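ATP-dependent RNA helicase HrpB (Escherichia coli, PDB 6EUD) hydrolyses ATP to ADP and phosphate, binds single-stranded RNA and belongs to the DEAH/RHA helicases. Local coordinates at residues L758-Q766 with M786-W795; W775-Q783 with V794-T802. All coordinates share one frame; numbering follows the deposited sequence.

Interaction 1: residues L758-Q766 with M786-W795; sequences LSPAQRPLQ and MKGRYPKHVW
Ser759 and Met786 come within 7.8 Å of each other, CA to CA, and Pro760 and Tyr790 within 8.1 Å, where the type I turn Ser759-Gln762 meets the C-terminal end of helix 779-789 and the loop beyond it. Pro760 is the wedge. Its CG sits over a face of both the Tyr790 and the His793 ring, a CH-pi contact with each, while CD meets the rim of the Trp795 indole at CH2 (3.6 Å) and the methyl CE of Met786 tip to tip. Met786, bent at chi2 and chi3, lays SD against CD1 of Leu765 at 4.0 Å. Trp795 NE1 donates to Tyr790 O in the indole plane (2.9 Å), which helps set the ring's rotation. On the other face of the Tyr790 ring from Pro760 lies CG of Arg789. Arg763 CG stands anti to the backbone N (chi1 180°), and a bend at chi3 brings the guanidinium nearly coplanar with the phenol, where NH2 donates to Tyr790 OH almost straight (2.9 Å, 172°). A leucine in place of Tyr790 would probably leave the Arg763 guanidinium without its hydroxyl partner and Pro760 with one aromatic face fewer. The contact is mainly apolar around Pro760; its one cross-segment hydrogen bond lies at the arginine side, where Arg763 NE and Arg789 NH1 come within 3.7 Å, a repulsion that the long, weak Arg789-Glu785 ion pair may partly offset.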
loop_
_atom_site.group_PDB
_atom_site.type_symbol
_atom_site.label_atom_id
_atom_site.label_comp_id
_atom_site.label_asym_id
_atom_site.label_seq_id
_atom_site.Cartn_x
_atom_site.Cartn_y
_atom_site.Cartn_z
ATOM N N LEU A 758 -25.672 -14.192 -48.180
ATOM C CA LEU A 758 -26.882 -13.541 -48.653
ATOM C C LEU A 758 -27.304 -14.099 -50.001
ATOM O O LEU A 758 -26.512 -14.726 -50.702
ATOM C CB LEU A 758 -26.657 -12.030 -48.747
ATOM C CG LEU A 758 -25.971 -11.365 -47.546
ATOM C CD1 LEU A 758 -25.458 -9.983 -47.930
ATOM C CD2 LEU A 758 -26.881 -11.250 -46.326
ATOM N N SER A 759 -28.565 -13.874 -50.341
ATOM C CA SER A 759 -29.103 -14.165 -51.666
ATOM C C SER A 759 -28.781 -13.033 -52.663
ATOM O O SER A 759 -28.289 -11.982 -52.256
ATOM C CB SER A 759 -30.610 -14.363 -51.539
ATOM O OG SER A 759 -31.236 -13.106 -51.339
ATOM N N PRO A 760 -29.066 -13.232 -53.969
ATOM C CA PRO A 760 -28.913 -12.143 -54.943
ATOM C C PRO A 760 -29.580 -10.849 -54.539
ATOM O O PRO A 760 -29.129 -9.783 -54.943
ATOM C CB PRO A 760 -29.601 -12.700 -56.182
ATOM C CG PRO A 760 -29.332 -14.150 -56.108
ATOM C CD PRO A 760 -29.420 -14.493 -54.647
ATOM N N ALA A 761 -30.648 -10.960 -53.755
ATOM C CA ALA A 761 -31.401 -9.803 -53.291
ATOM C C ALA A 761 -30.913 -9.354 -51.906
ATOM O O ALA A 761 -31.606 -8.575 -51.251
ATOM C CB ALA A 761 -32.894 -10.095 -53.265
ATOM N N GLN A 762 -29.733 -9.835 -51.485
ATOM C CA GLN A 762 -29.012 -9.261 -50.350
ATOM C C GLN A 762 -29.764 -9.545 -49.064
ATOM O O GLN A 762 -29.572 -8.891 -48.043
ATOM C CB GLN A 762 -28.760 -7.776 -50.652
ATOM C CG GLN A 762 -27.432 -7.550 -51.391
ATOM C CD GLN A 762 -26.357 -6.918 -50.472
ATOM O OE1 GLN A 762 -25.218 -7.462 -50.290
ATOM N NE2 GLN A 762 -26.617 -5.615 -50.166
ATOM N N ARG A 763 -30.492 -10.659 -49.146
ATOM C CA ARG A 763 -31.289 -11.302 -48.102
ATOM C C ARG A 763 -30.482 -12.451 -47.463
ATOM O O ARG A 763 -30.035 -13.354 -48.174
ATOM C CB ARG A 763 -32.592 -11.840 -48.718
ATOM C CG ARG A 763 -33.563 -12.551 -47.780
ATOM C CD ARG A 763 -34.778 -13.088 -48.563
ATOM N NE ARG A 763 -34.464 -14.175 -49.512
ATOM C CZ ARG A 763 -34.416 -14.066 -50.847
ATOM N NH1 ARG A 763 -34.137 -15.130 -51.595
ATOM N NH2 ARG A 763 -34.652 -12.908 -51.447
ATOM N N PRO A 764 -30.290 -12.413 -46.129
ATOM C CA PRO A 764 -29.533 -13.374 -45.305
ATOM C C PRO A 764 -30.031 -14.817 -45.418
ATOM O O PRO A 764 -31.137 -15.135 -44.981
ATOM C CB PRO A 764 -29.728 -12.847 -43.875
ATOM C CG PRO A 764 -30.907 -11.944 -43.951
ATOM C CD PRO A 764 -30.879 -11.342 -45.310
ATOM N N LEU A 765 -29.196 -15.666 -46.013
ATOM C CA LEU A 765 -29.469 -17.082 -46.188
ATOM C C LEU A 765 -28.909 -17.925 -45.036
ATOM O O LEU A 765 -29.544 -18.871 -44.587
ATOM C CB LEU A 765 -28.878 -17.568 -47.507
ATOM C CG LEU A 765 -29.422 -16.926 -48.781
ATOM C CD1 LEU A 765 -28.720 -17.491 -50.018
ATOM C CD2 LEU A 765 -30.933 -17.114 -48.878
ATOM N N GLN A 766 -27.716 -17.583 -44.567
ATOM C CA GLN A 766 -27.063 -18.348 -43.515
ATOM C C GLN A 766 -25.991 -17.511 -42.824
ATOM O O GLN A 766 -25.309 -16.714 -43.460
ATOM C CB GLN A 766 -26.432 -19.622 -44.084
ATOM C CG GLN A 766 -25.909 -20.600 -43.043
ATOM C CD GLN A 766 -26.954 -21.607 -42.600
ATOM O OE1 GLN A 766 -28.021 -21.715 -43.204
ATOM N NE2 GLN A 766 -26.640 -22.370 -41.561
ATOM N N MET A 786 -32.828 -21.564 -53.773
ATOM C CA MET A 786 -32.199 -20.669 -54.738
ATOM C C MET A 786 -32.477 -21.134 -56.165
ATOM O O MET A 786 -32.403 -20.347 -57.114
ATOM C CB MET A 786 -30.693 -20.572 -54.480
ATOM C CG MET A 786 -30.346 -19.991 -53.124
ATOM S SD MET A 786 -31.419 -18.614 -52.684
ATOM C CE MET A 786 -30.706 -17.395 -53.722
ATOM N N LYS A 787 -32.798 -22.416 -56.313
ATOM C CA LYS A 787 -33.247 -22.935 -57.596
ATOM C C LYS A 787 -34.725 -22.611 -57.822
ATOM O O LYS A 787 -35.224 -22.722 -58.941
ATOM C CB LYS A 787 -32.996 -24.439 -57.688
ATOM C CG LYS A 787 -31.564 -24.772 -58.048
ATOM C CD LYS A 787 -31.358 -26.261 -58.235
ATOM C CE LYS A 787 -29.960 -26.541 -58.765
ATOM N NZ LYS A 787 -29.699 -27.996 -58.908
ATOM N N GLY A 788 -35.406 -22.184 -56.761
ATOM C CA GLY A 788 -36.814 -21.828 -56.841
ATOM C C GLY A 788 -37.121 -20.344 -56.980
ATOM O O GLY A 788 -37.983 -19.958 -57.769
ATOM N N ARG A 789 -36.429 -19.502 -56.217
ATOM C CA ARG A 789 -36.719 -18.073 -56.251
ATOM C C ARG A 789 -35.832 -17.341 -57.254
ATOM O O ARG A 789 -36.151 -16.231 -57.680
ATOM C CB ARG A 789 -36.570 -17.464 -54.862
ATOM C CG ARG A 789 -37.166 -16.074 -54.735
ATOM C CD ARG A 789 -37.297 -15.700 -53.281
ATOM N NE ARG A 789 -38.068 -16.704 -52.558
ATOM C CZ ARG A 789 -38.223 -16.712 -51.240
ATOM N NH1 ARG A 789 -37.645 -15.774 -50.502
ATOM N NH2 ARG A 789 -38.943 -17.662 -50.659
ATOM N N TYR A 790 -34.722 -17.966 -57.636
ATOM C CA TYR A 790 -33.832 -17.383 -58.644
ATOM C C TYR A 790 -33.312 -18.438 -59.616
ATOM O O TYR A 790 -32.117 -18.747 -59.620
ATOM C CB TYR A 790 -32.651 -16.660 -57.976
ATOM C CG TYR A 790 -33.080 -15.596 -56.992
ATOM C CD1 TYR A 790 -33.559 -14.370 -57.435
ATOM C CD2 TYR A 790 -33.014 -15.821 -55.623
ATOM C CE1 TYR A 790 -33.965 -13.397 -56.543
ATOM C CE2 TYR A 790 -33.412 -14.852 -54.718
ATOM C CZ TYR A 790 -33.888 -13.640 -55.186
ATOM O OH TYR A 790 -34.293 -12.670 -54.301
ATOM N N PRO A 791 -34.206 -18.982 -60.456
ATOM C CA PRO A 791 -33.837 -20.069 -61.370
ATOM C C PRO A 791 -32.911 -19.594 -62.489
ATOM O O PRO A 791 -32.384 -20.416 -63.242
ATOM C CB PRO A 791 -35.189 -20.528 -61.934
ATOM C CG PRO A 791 -36.041 -19.298 -61.890
ATOM C CD PRO A 791 -35.595 -18.530 -60.660
ATOM N N LYS A 792 -32.723 -18.279 -62.586
ATOM C CA LYS A 792 -31.889 -17.693 -63.627
ATOM C C LYS A 792 -30.406 -17.723 -63.249
ATOM O O LYS A 792 -29.544 -17.430 -64.077
ATOM C CB LYS A 792 -32.343 -16.259 -63.916
ATOM C CG LYS A 792 -33.818 -16.163 -64.258
ATOM C CD LYS A 792 -34.166 -14.869 -64.962
ATOM C CE LYS A 792 -35.603 -14.914 -65.455
ATOM N NZ LYS A 792 -35.950 -13.723 -66.274
ATOM N N HIS A 793 -30.112 -18.088 -62.001
ATOM C CA HIS A 793 -28.729 -18.247 -61.559
ATOM C C HIS A 793 -28.301 -19.710 -61.544
ATOM O O HIS A 793 -29.126 -20.604 -61.361
ATOM C CB HIS A 793 -28.527 -17.659 -60.159
ATOM C CG HIS A 793 -28.528 -16.167 -60.123
ATOM N ND1 HIS A 793 -29.688 -15.425 -60.123
ATOM C CD2 HIS A 793 -27.508 -15.277 -60.098
ATOM C CE1 HIS A 793 -29.384 -14.140 -60.095
ATOM N NE2 HIS A 793 -28.070 -14.023 -60.078
ATOM N N VAL A 794 -27.004 -19.947 -61.719
ATOM C CA VAL A 794 -26.457 -21.281 -61.530
ATOM C C VAL A 794 -26.155 -21.512 -60.042
ATOM O O VAL A 794 -25.343 -20.803 -59.444
ATOM C CB VAL A 794 -25.170 -21.503 -62.361
ATOM C CG1 VAL A 794 -24.657 -22.925 -62.176
ATOM C CG2 VAL A 794 -25.415 -21.206 -63.825
ATOM N N TRP A 795 -26.829 -22.493 -59.452
ATOM C CA TRP A 795 -26.575 -22.917 -58.081
ATOM C C TRP A 795 -26.014 -24.332 -58.084
ATOM O O TRP A 795 -26.768 -25.303 -58.018
ATOM C CB TRP A 795 -27.855 -22.843 -57.254
ATOM C CG TRP A 795 -28.532 -21.520 -57.383
ATOM C CD1 TRP A 795 -29.585 -21.214 -58.196
ATOM C CD2 TRP A 795 -28.185 -20.305 -56.701
ATOM N NE1 TRP A 795 -29.929 -19.890 -58.048
ATOM C CE2 TRP A 795 -29.080 -19.310 -57.138
ATOM C CE3 TRP A 795 -27.211 -19.967 -55.757
ATOM C CZ2 TRP A 795 -29.030 -17.997 -56.662
ATOM C CZ3 TRP A 795 -27.168 -18.663 -55.285
ATOM C CH2 TRP A 795 -28.066 -17.695 -55.747
#

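Interaction 2: residues W775-Q783 with V794-T802; sequences WKGAYREVQ and VWPDDPANT
Pro799 is the bump that fills the hollow between Trp775 and Tyr779, two rings set at a corner with the Tyr779 ring root at the rim of the indole. Pro799 CB lies over the six-membered ring of Trp775, 3.7 Å from its centroid, and Pro799 CG over the face of Tyr779, 3.6 Å from that ring's centroid. Both are CH-pi contacts. CG is the part driven deepest into the corner, since it also touches Trp775 CE3. Ala800 carries the cover on along the same face of the indole, its methyl CB reaching the five-membered ring at Trp775 CD1 (3.4 Å). The far face of the phenol is lined by Gln783 CB, so the Tyr779 ring is held between the proline and the side chain one turn further along its own helix.

The loop bends round the end of the phenol, and there polar groups take over from shape. Tyr779 OH donates to Pro796 O over 2.6 Å. With CG anti to the backbone N (chi1 -180°) and the chain extended beyond it, Gln783 reaches out from the helix, and its NE2 makes two bonds: one to Trp795 O at 2.7 Å, met from above the carbonyl plane, the other to Asp797 OD1 at 3.0 Å, also from above the carboxylate plane. This amide therefore ties down both ends of the Trp795-Asp797 run.

The wall that receives the loop is built from helix 771-776, which supplies Trp775, and helix 779-789, which supplies Tyr779 and Gln783. Phe738 touches Pro796 and Pro799, Trp775 NE1 bonds to Glu740 O, and Ala778 touches Gln766 of strand 764-768.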
loop_
_atom_site.group_PDB
_atom_site.type_symbol
_atom_site.label_atom_id
_atom_site.label_comp_id
_atom_site.label_asym_id
_atom_site.label_seq_id
_atom_site.Cartn_x
_atom_site.Cartn_y
_atom_site.Cartn_z
ATOM N N TRP A 775 -21.168 -25.759 -47.003
ATOM C CA TRP A 775 -21.221 -26.423 -48.298
ATOM C C TRP A 775 -21.708 -27.880 -48.176
ATOM O O TRP A 775 -22.553 -28.322 -48.954
ATOM C CB TRP A 775 -19.848 -26.406 -48.980
ATOM C CG TRP A 775 -19.290 -25.056 -49.425
ATOM C CD1 TRP A 775 -17.972 -24.693 -49.421
ATOM C CD2 TRP A 775 -20.011 -23.916 -49.942
ATOM N NE1 TRP A 775 -17.825 -23.416 -49.899
ATOM C CE2 TRP A 775 -19.059 -22.916 -50.230
ATOM C CE3 TRP A 775 -21.364 -23.644 -50.183
ATOM C CZ2 TRP A 775 -19.411 -21.667 -50.759
ATOM C CZ3 TRP A 775 -21.713 -22.408 -50.710
ATOM C CH2 TRP A 775 -20.741 -21.435 -50.990
ATOM N N LYS A 776 -21.174 -28.614 -47.200
ATOM C CA LYS A 776 -21.562 -30.008 -46.981
ATOM C C LYS A 776 -22.900 -30.138 -46.247
ATOM O O LYS A 776 -23.569 -31.161 -46.345
ATOM C CB LYS A 776 -20.474 -30.742 -46.194
ATOM C CG LYS A 776 -19.143 -30.856 -46.913
ATOM C CD LYS A 776 -18.033 -31.286 -45.963
ATOM C CE LYS A 776 -16.707 -31.466 -46.698
ATOM N NZ LYS A 776 -16.701 -32.663 -47.606
ATOM N N GLY A 777 -23.291 -29.105 -45.511
ATOM C CA GLY A 777 -24.466 -29.195 -44.662
ATOM C C GLY A 777 -25.695 -28.487 -45.194
ATOM O O GLY A 777 -26.358 -28.979 -46.106
ATOM N N ALA A 778 -25.991 -27.318 -44.627
ATOM C CA ALA A 778 -27.230 -26.602 -44.911
ATOM C C ALA A 778 -27.318 -26.080 -46.345
ATOM O O ALA A 778 -28.382 -25.624 -46.768
ATOM C CB ALA A 778 -27.402 -25.455 -43.934
ATOM N N TYR A 779 -26.220 -26.154 -47.096
ATOM C CA TYR A 779 -26.235 -25.660 -48.471
ATOM C C TYR A 779 -27.235 -26.405 -49.357
ATOM O O TYR A 779 -27.871 -25.786 -50.207
ATOM C CB TYR A 779 -24.846 -25.733 -49.116
ATOM C CG TYR A 779 -24.858 -25.348 -50.593
ATOM C CD1 TYR A 779 -24.892 -24.008 -50.992
ATOM C CD2 TYR A 779 -24.856 -26.319 -51.588
ATOM C CE1 TYR A 779 -24.911 -23.656 -52.341
ATOM C CE2 TYR A 779 -24.879 -25.973 -52.936
ATOM C CZ TYR A 779 -24.903 -24.645 -53.307
ATOM O OH TYR A 779 -24.927 -24.317 -54.652
ATOM N N ARG A 780 -27.376 -27.717 -49.179
ATOM C CA ARG A 780 -28.239 -28.482 -50.080
ATOM C C ARG A 780 -29.697 -28.068 -49.912
ATOM O O ARG A 780 -30.507 -28.250 -50.815
ATOM C CB ARG A 780 -28.078 -29.991 -49.863
ATOM C CG ARG A 780 -27.453 -30.345 -48.538
ATOM C CD ARG A 780 -27.713 -31.781 -48.107
ATOM N NE ARG A 780 -27.147 -32.025 -46.779
ATOM C CZ ARG A 780 -27.190 -33.189 -46.141
ATOM N NH1 ARG A 780 -27.788 -34.234 -46.700
ATOM N NH2 ARG A 780 -26.644 -33.299 -44.936
ATOM N N GLU A 781 -30.024 -27.489 -48.762
ATOM C CA GLU A 781 -31.374 -27.006 -48.521
ATOM C C GLU A 781 -31.533 -25.560 -48.991
ATOM O O GLU A 781 -32.630 -25.130 -49.347
ATOM C CB GLU A 781 -31.729 -27.141 -47.041
ATOM C CG GLU A 781 -31.682 -28.584 -46.523
ATOM C CD GLU A 781 -32.300 -29.607 -47.490
ATOM O OE1 GLU A 781 -33.395 -29.341 -48.038
ATOM O OE2 GLU A 781 -31.698 -30.688 -47.695
ATOM N N VAL A 782 -30.427 -24.823 -49.003
ATOM C CA VAL A 782 -30.400 -23.467 -49.545
ATOM C C VAL A 782 -30.390 -23.495 -51.083
ATOM O O VAL A 782 -31.008 -22.652 -51.735
ATOM C CB VAL A 782 -29.177 -22.690 -49.015
ATOM C CG1 VAL A 782 -29.124 -21.271 -49.595
ATOM C CG2 VAL A 782 -29.219 -22.644 -47.500
ATOM N N GLN A 783 -29.710 -24.489 -51.647
ATOM C CA GLN A 783 -29.607 -24.660 -53.091
ATOM C C GLN A 783 -30.957 -24.900 -53.744
ATOM O O GLN A 783 -31.189 -24.484 -54.877
ATOM C CB GLN A 783 -28.678 -25.823 -53.425
ATOM C CG GLN A 783 -28.514 -26.067 -54.914
ATOM C CD GLN A 783 -27.729 -27.321 -55.220
ATOM O OE1 GLN A 783 -27.605 -28.212 -54.379
ATOM N NE2 GLN A 783 -27.160 -27.382 -56.418
ATOM N N VAL A 794 -27.004 -19.947 -61.719
ATOM C CA VAL A 794 -26.457 -21.281 -61.530
ATOM C C VAL A 794 -26.155 -21.512 -60.042
ATOM O O VAL A 794 -25.343 -20.803 -59.444
ATOM C CB VAL A 794 -25.170 -21.503 -62.361
ATOM C CG1 VAL A 794 -24.657 -22.925 -62.176
ATOM C CG2 VAL A 794 -25.415 -21.206 -63.825
ATOM N N TRP A 795 -26.829 -22.493 -59.452
ATOM C CA TRP A 795 -26.575 -22.917 -58.081
ATOM C C TRP A 795 -26.014 -24.332 -58.084
ATOM O O TRP A 795 -26.768 -25.303 -58.018
ATOM C CB TRP A 795 -27.855 -22.843 -57.254
ATOM C CG TRP A 795 -28.532 -21.520 -57.383
ATOM C CD1 TRP A 795 -29.585 -21.214 -58.196
ATOM C CD2 TRP A 795 -28.185 -20.305 -56.701
ATOM N NE1 TRP A 795 -29.929 -19.890 -58.048
ATOM C CE2 TRP A 795 -29.080 -19.310 -57.138
ATOM C CE3 TRP A 795 -27.211 -19.967 -55.757
ATOM C CZ2 TRP A 795 -29.030 -17.997 -56.662
ATOM C CZ3 TRP A 795 -27.168 -18.663 -55.285
ATOM C CH2 TRP A 795 -28.066 -17.695 -55.747
ATOM N N PRO A 796 -24.681 -24.452 -58.154
ATOM C CA PRO A 796 -23.961 -25.716 -58.382
ATOM C C PRO A 796 -24.003 -26.694 -57.206
ATOM O O PRO A 796 -24.044 -26.282 -56.042
ATOM C CB PRO A 796 -22.529 -25.251 -58.627
ATOM C CG PRO A 796 -22.419 -23.998 -57.822
ATOM C CD PRO A 796 -23.761 -23.328 -57.920
ATOM N N ASP A 797 -23.967 -27.984 -57.523
ATOM C CA ASP A 797 -24.025 -29.026 -56.507
ATOM C C ASP A 797 -22.708 -29.092 -55.725
ATOM O O ASP A 797 -22.673 -29.588 -54.601
ATOM C CB ASP A 797 -24.354 -30.384 -57.148
ATOM C CG ASP A 797 -25.742 -30.415 -57.796
ATOM O OD1 ASP A 797 -26.763 -30.279 -57.085
ATOM O OD2 ASP A 797 -25.812 -30.567 -59.033
ATOM N N ASP A 798 -21.630 -28.573 -56.310
ATOM C CA ASP A 798 -20.334 -28.533 -55.623
ATOM C C ASP A 798 -19.732 -27.112 -55.599
ATOM O O ASP A 798 -18.718 -26.842 -56.252
ATOM C CB ASP A 798 -19.358 -29.507 -56.286
ATOM C CG ASP A 798 -18.243 -29.942 -55.356
ATOM O OD1 ASP A 798 -18.270 -31.107 -54.902
ATOM O OD2 ASP A 798 -17.341 -29.128 -55.076
ATOM N N PRO A 799 -20.348 -26.201 -54.820
ATOM C CA PRO A 799 -19.954 -24.786 -54.780
ATOM C C PRO A 799 -18.519 -24.563 -54.305
ATOM O O PRO A 799 -17.868 -23.627 -54.761
ATOM C CB PRO A 799 -20.960 -24.176 -53.799
ATOM C CG PRO A 799 -21.422 -25.321 -52.970
ATOM C CD PRO A 799 -21.425 -26.502 -53.859
ATOM N N ALA A 800 -18.031 -25.417 -53.416
ATOM C CA ALA A 800 -16.653 -25.337 -52.939
ATOM C C ALA A 800 -15.613 -25.420 -54.064
ATOM O O ALA A 800 -14.505 -24.882 -53.925
ATOM C CB ALA A 800 -16.393 -26.437 -51.922
ATOM N N ASN A 801 -15.965 -26.094 -55.163
ATOM C CA ASN A 801 -15.030 -26.307 -56.277
ATOM C C ASN A 801 -15.450 -25.671 -57.606
ATOM O O ASN A 801 -14.727 -25.760 -58.594
ATOM C CB ASN A 801 -14.803 -27.803 -56.502
ATOM C CG ASN A 801 -14.192 -28.482 -55.301
ATOM O OD1 ASN A 801 -12.987 -28.409 -55.082
ATOM N ND2 ASN A 801 -15.023 -29.156 -54.516
ATOM N N THR A 802 -16.619 -25.045 -57.633
ATOM C CA THR A 802 -17.067 -24.333 -58.821
ATOM C C THR A 802 -16.228 -23.083 -59.093
ATOM O O THR A 802 -16.059 -22.233 -58.212
ATOM C CB THR A 802 -18.538 -23.931 -58.692
ATOM O OG1 THR A 802 -19.348 -25.108 -58.774
ATOM C CG2 THR A 802 -18.931 -22.966 -59.803
#

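Overall arrangement
Along the chain the four segments alternate, so the two contacts cross rather than nest. The turn and strand start at 758-766 come first, followed by 775-783, which spans the end of helix 771-776 and the first part of helix 779-789. Interaction 1 then closes a 19-residue loop when 786-795 returns to the turn, and interaction 2 closes one of 10 residues when 794-802 folds back along the two helices. Val794 and Trp795 belong to both, and the centres lie about 12 Å apart. Leu765 CD1 packs on Val782 CG1 at 3.8 Å, joining the two. Together they tie strand 764-768, both helices and the following loop within the ATP-dependent helicase C-terminal family region, near the chain end.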